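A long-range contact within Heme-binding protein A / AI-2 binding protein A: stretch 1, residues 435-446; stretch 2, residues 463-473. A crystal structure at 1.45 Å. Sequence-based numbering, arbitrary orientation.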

# COMPACT_ATOMS: atom_id res chain seq x y z
N PRO A 435 0.18 5.13 13.04
CA PRO A 435 -1.28 5.12 12.86
C PRO A 435 -1.82 6.08 11.84
O PRO A 435 -2.89 5.81 11.25
N ASP A 436 -1.15 7.19 11.63
CA ASP A 436 -1.64 8.16 10.65
C ASP A 436 -1.87 7.56 9.26
O ASP A 436 -2.83 7.91 8.56
N ASN A 437 -1.00 6.62 8.90
CA ASN A 437 -0.98 6.01 7.55
C ASN A 437 -2.25 5.15 7.34
O ASN A 437 -2.52 4.80 6.16
N PHE A 438 -2.90 4.71 8.42
CA PHE A 438 -4.18 4.02 8.29
C PHE A 438 -5.30 5.00 8.60
O PHE A 438 -6.25 5.20 7.78
N LEU A 439 -5.32 5.53 9.81
CA LEU A 439 -6.44 6.32 10.25
C LEU A 439 -6.65 7.57 9.40
O LEU A 439 -7.79 7.86 9.03
N TYR A 440 -5.63 8.33 9.07
CA TYR A 440 -5.85 9.56 8.32
C TYR A 440 -5.96 9.28 6.84
O TYR A 440 -6.88 9.76 6.13
N THR A 441 -5.08 8.44 6.33
CA THR A 441 -5.06 8.22 4.89
C THR A 441 -6.31 7.51 4.41
O THR A 441 -6.70 7.70 3.25
N LEU A 442 -6.91 6.64 5.24
CA LEU A 442 -8.05 5.81 4.82
C LEU A 442 -9.37 6.20 5.40
O LEU A 442 -10.42 5.78 4.90
N TRP A 443 -9.39 6.93 6.50
CA TRP A 443 -10.61 7.14 7.28
C TRP A 443 -10.99 8.58 7.62
O TRP A 443 -11.96 8.83 8.34
N SER A 444 -10.19 9.53 7.15
CA SER A 444 -10.43 10.94 7.48
C SER A 444 -11.40 11.62 6.50
O SER A 444 -11.55 11.19 5.33
N LYS A 445 -11.91 12.78 6.92
CA LYS A 445 -12.62 13.62 5.96
C LYS A 445 -11.76 14.07 4.82
O LYS A 445 -12.25 14.09 3.68
N GLN A 446 -10.52 14.42 5.10
CA GLN A 446 -9.61 14.81 4.05
C GLN A 446 -9.54 13.71 3.01
O GLN A 446 -9.68 13.93 1.80
N ALA A 463 -15.42 14.58 14.67
CA ALA A 463 -14.82 14.25 15.94
C ALA A 463 -13.60 13.32 15.76
O ALA A 463 -12.53 13.47 16.37
N PHE A 464 -13.71 12.35 14.84
CA PHE A 464 -12.65 11.39 14.59
C PHE A 464 -11.53 12.15 13.89
O PHE A 464 -10.34 12.07 14.30
N SER A 465 -11.86 12.88 12.83
CA SER A 465 -10.85 13.55 12.03
C SER A 465 -10.09 14.65 12.79
O SER A 465 -8.85 14.68 12.71
N ASP A 466 -10.79 15.29 13.72
CA ASP A 466 -10.15 16.36 14.49
C ASP A 466 -9.12 15.77 15.43
O ASP A 466 -8.03 16.35 15.68
N LEU A 467 -9.37 14.57 15.99
CA LEU A 467 -8.36 13.94 16.83
C LEU A 467 -7.15 13.55 16.03
O LEU A 467 -6.01 13.69 16.53
N LEU A 468 -7.35 13.06 14.82
CA LEU A 468 -6.22 12.72 13.96
C LEU A 468 -5.37 13.93 13.59
O LEU A 468 -4.15 13.82 13.54
N ILE A 469 -6.02 15.07 13.39
CA ILE A 469 -5.31 16.30 13.13
C ILE A 469 -4.49 16.73 14.34
O ILE A 469 -3.31 17.06 14.21
N LYS A 470 -5.09 16.69 15.54
CA LYS A 470 -4.31 16.94 16.73
C LYS A 470 -3.12 16.05 16.87
O LYS A 470 -2.03 16.47 17.28
N ALA A 471 -3.30 14.77 16.55
CA ALA A 471 -2.21 13.81 16.67
C ALA A 471 -1.10 13.99 15.65
O ALA A 471 0.03 13.57 15.92
N LYS A 472 -1.31 14.76 14.61
CA LYS A 472 -0.21 15.15 13.75
C LYS A 472 0.63 16.28 14.33
O LYS A 472 1.83 16.44 14.02
N ARG A 473 0.02 17.09 15.19
CA ARG A 473 0.61 18.39 15.57
C ARG A 473 1.48 18.33 16.79
O ARG A 473 2.14 19.31 17.14

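The side chain of Lys472 does double duty across this contact, lying over one face of the Tyr440 ring while its ammonium group reaches Asp436. Its CE sits 3.5 Å from the centroid of the Tyr440 ring, almost exactly on the ring normal, a CH-pi contact; its NZ, 4.0 Å from the same centroid and 25° off the normal, adds a cation-pi interaction. Lys472 NZ also donates a hydrogen bond to Asp436 OD2 at 2.8 Å, and the pair forms a salt bridge. The lysine points toward stretch 1 and runs out through m, t and t before chi4 turns to m (-67°), and it has a further polar partner elsewhere in the structure. Asp436 leaves its helix sideways, but with chi1 t its carboxylate comes nearer to stretch 2.

The two helices, 436-443 and 463-473, run at 135° to each other, nearer antiparallel than parallel, with axes 10.1 Å apart at closest approach. Accordingly, Asp436 near the start of one helix meets Lys472 late in the other, and Ser444, just after the first helix, lies beside Ser465, their CA atoms 5.3 Å apart. Between these polar ends the packing is mainly apolar. Leu468 (m, t) points toward stretch 1; its CD1 lies 3.8 Å from Leu439 CB and 3.3 Å from Leu439 O, and its CB meets the edge of the Tyr440 ring, 3.7 Å from Tyr440 CD1. The CA-to-CB bond of Tyr440 (chi1 t) points sideways; its ring meets stretch 2 with this edge and with the face covered by Lys472; its CE1 also touches Ile469 CG1 at 4.0 Å. Leu439 (m, t) points toward stretch 2 and brings its CD2 within 4.1 Å of Phe464 CZ.

Phe464, chi1 t, extends its ring to the C-terminal end of helix 436-443. Its CE2 packs 3.6 Å from Trp443 CB and 3.3 Å from Trp443 O, while Leu439 O lies near the ring plane, 3.9 Å from Phe464 CE2. Trp443 (chi1 m) starts toward stretch 2, but its indole leads away, so the contact uses the base of the residue rather than its rings.

Ser465, chi1 m, points toward the break between the helices of stretch 1. Its OG accepts a hydrogen bond from Lys445 N at 3.0 Å with a nearly straight angle of 162°, giving a partner to a backbone NH in the first turn of the next helix. Ser444, chi1 p, is the N-cap of that helix; its OG also donates to Tyr440 O at 2.6 Å, tying the cap back to the preceding helix. The Lys445 side chain starts sideways and its end leads away from stretch 2, although its CG passes 3.7 Å from Ser465 OG.

Two waters bridge the stretches. Water 1 donates from its O to Asp436 OD2 (2.7 Å) and Leu468 O (2.9 Å); water 2 donates from its O to Trp443 O (2.8 Å) and Ser465 OG (3.1 Å).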

# COMPACT_ATOMS: atom_id res chain seq x y z
CB PRO A 435 -1.83 5.37 14.28
CG PRO A 435 -0.73 4.88 15.19
CD PRO A 435 0.52 5.29 14.49
CB ASP A 436 -0.67 9.33 10.54
CG ASP A 436 -1.15 10.44 9.62
OD1 ASP A 436 -0.74 10.38 8.44
OD2 ASP A 436 -1.82 11.35 10.07
CB ASN A 437 0.31 5.22 7.38
CG ASN A 437 0.42 4.47 6.04
OD1 ASN A 437 0.42 3.22 6.05
ND2 ASN A 437 0.50 5.15 4.94
CB PHE A 438 -4.34 2.76 9.19
CG PHE A 438 -3.42 1.60 8.83
CD1 PHE A 438 -2.03 1.64 9.01
CD2 PHE A 438 -4.00 0.39 8.44
CE1 PHE A 438 -1.28 0.49 8.74
CE2 PHE A 438 -3.22 -0.72 8.15
CZ PHE A 438 -1.86 -0.68 8.33
CB LEU A 439 -6.29 6.72 11.71
CG LEU A 439 -6.15 5.54 12.69
CD1 LEU A 439 -5.85 6.10 14.08
CD2 LEU A 439 -7.41 4.69 12.69
CB TYR A 440 -4.77 10.61 8.61
CG TYR A 440 -5.21 12.00 8.21
CD1 TYR A 440 -6.06 12.68 9.05
CD2 TYR A 440 -4.84 12.58 7.02
CE1 TYR A 440 -6.54 13.94 8.73
CE2 TYR A 440 -5.31 13.88 6.70
CZ TYR A 440 -6.15 14.49 7.59
OH TYR A 440 -6.69 15.80 7.40
CB THR A 441 -3.81 7.40 4.58
OG1 THR A 441 -2.68 8.12 5.07
CG2 THR A 441 -3.57 7.17 3.07
CB LEU A 442 -7.83 4.31 5.10
CG LEU A 442 -6.47 3.80 4.65
CD1 LEU A 442 -6.29 2.36 5.15
CD2 LEU A 442 -6.25 3.87 3.15
CB TRP A 443 -10.60 6.29 8.57
CG TRP A 443 -10.43 4.77 8.33
CD1 TRP A 443 -9.28 4.05 8.39
CD2 TRP A 443 -11.46 3.88 7.92
NE1 TRP A 443 -9.52 2.74 8.03
CE2 TRP A 443 -10.86 2.62 7.72
CE3 TRP A 443 -12.83 4.03 7.70
CZ2 TRP A 443 -11.61 1.52 7.35
CZ3 TRP A 443 -13.56 2.89 7.32
CH2 TRP A 443 -12.95 1.68 7.15
CB SER A 444 -9.14 11.76 7.54
OG SER A 444 -8.54 11.82 6.28
CB LYS A 445 -13.25 14.80 6.66
CG LYS A 445 -14.46 14.37 7.45
CD LYS A 445 -15.01 15.49 8.33
CE LYS A 445 -15.53 16.56 7.36
NZ LYS A 445 -16.59 17.43 7.95
CB GLN A 446 -8.23 15.13 4.63
CG GLN A 446 -7.18 15.28 3.53
CD GLN A 446 -7.44 16.46 2.60
OE1 GLN A 446 -7.78 17.55 3.06
NE2 GLN A 446 -7.24 16.30 1.32
CB ALA A 463 -15.89 13.64 16.86
CB PHE A 464 -13.17 10.29 13.68
CG PHE A 464 -12.16 9.31 13.18
CD1 PHE A 464 -11.77 8.28 14.02
CD2 PHE A 464 -11.67 9.40 11.90
CE1 PHE A 464 -10.86 7.36 13.57
CE2 PHE A 464 -10.82 8.44 11.41
CZ PHE A 464 -10.41 7.44 12.27
CB SER A 465 -11.45 14.11 10.76
OG SER A 465 -11.95 13.11 9.89
CB ASP A 466 -11.16 17.16 15.30
CG ASP A 466 -12.01 18.13 14.44
OD1 ASP A 466 -11.68 18.33 13.27
OD2 ASP A 466 -13.04 18.58 15.03
CB LEU A 467 -8.91 12.68 17.49
CG LEU A 467 -9.89 12.91 18.65
CD1 LEU A 467 -10.71 11.67 18.99
CD2 LEU A 467 -9.17 13.35 19.89
CB LEU A 468 -6.65 12.05 12.65
CG LEU A 468 -7.56 10.81 12.81
CD1 LEU A 468 -7.77 10.16 11.43
CD2 LEU A 468 -6.99 9.81 13.78
CB ILE A 469 -6.26 17.38 12.60
CG1 ILE A 469 -6.84 17.02 11.21
CG2 ILE A 469 -5.52 18.73 12.58
CD1 ILE A 469 -8.07 17.81 10.86
CB LYS A 470 -5.15 16.78 17.97
CG LYS A 470 -6.15 17.88 18.14
CD LYS A 470 -6.87 17.71 19.48
CE LYS A 470 -8.06 18.64 19.61
NZ LYS A 470 -7.55 19.94 20.05
CB ALA A 471 -2.69 12.38 16.56
CB LYS A 472 -0.77 15.70 12.45
CG LYS A 472 -1.50 14.69 11.60
CD LYS A 472 -2.21 15.41 10.48
CE LYS A 472 -2.85 14.50 9.43
NZ LYS A 472 -1.84 13.75 8.64
CB ARG A 473 -0.48 19.45 15.78
CG ARG A 473 -1.30 19.77 14.55
CD ARG A 473 -0.71 20.70 13.53
NE ARG A 473 -1.61 20.74 12.38
CZ ARG A 473 -1.55 19.90 11.33
NH1 ARG A 473 -0.56 18.99 11.13
NH2 ARG A 473 -2.49 19.99 10.41
O HOH W 1 -3.09 11.39 12.44
O HOH W 2 -13.85 10.84 8.82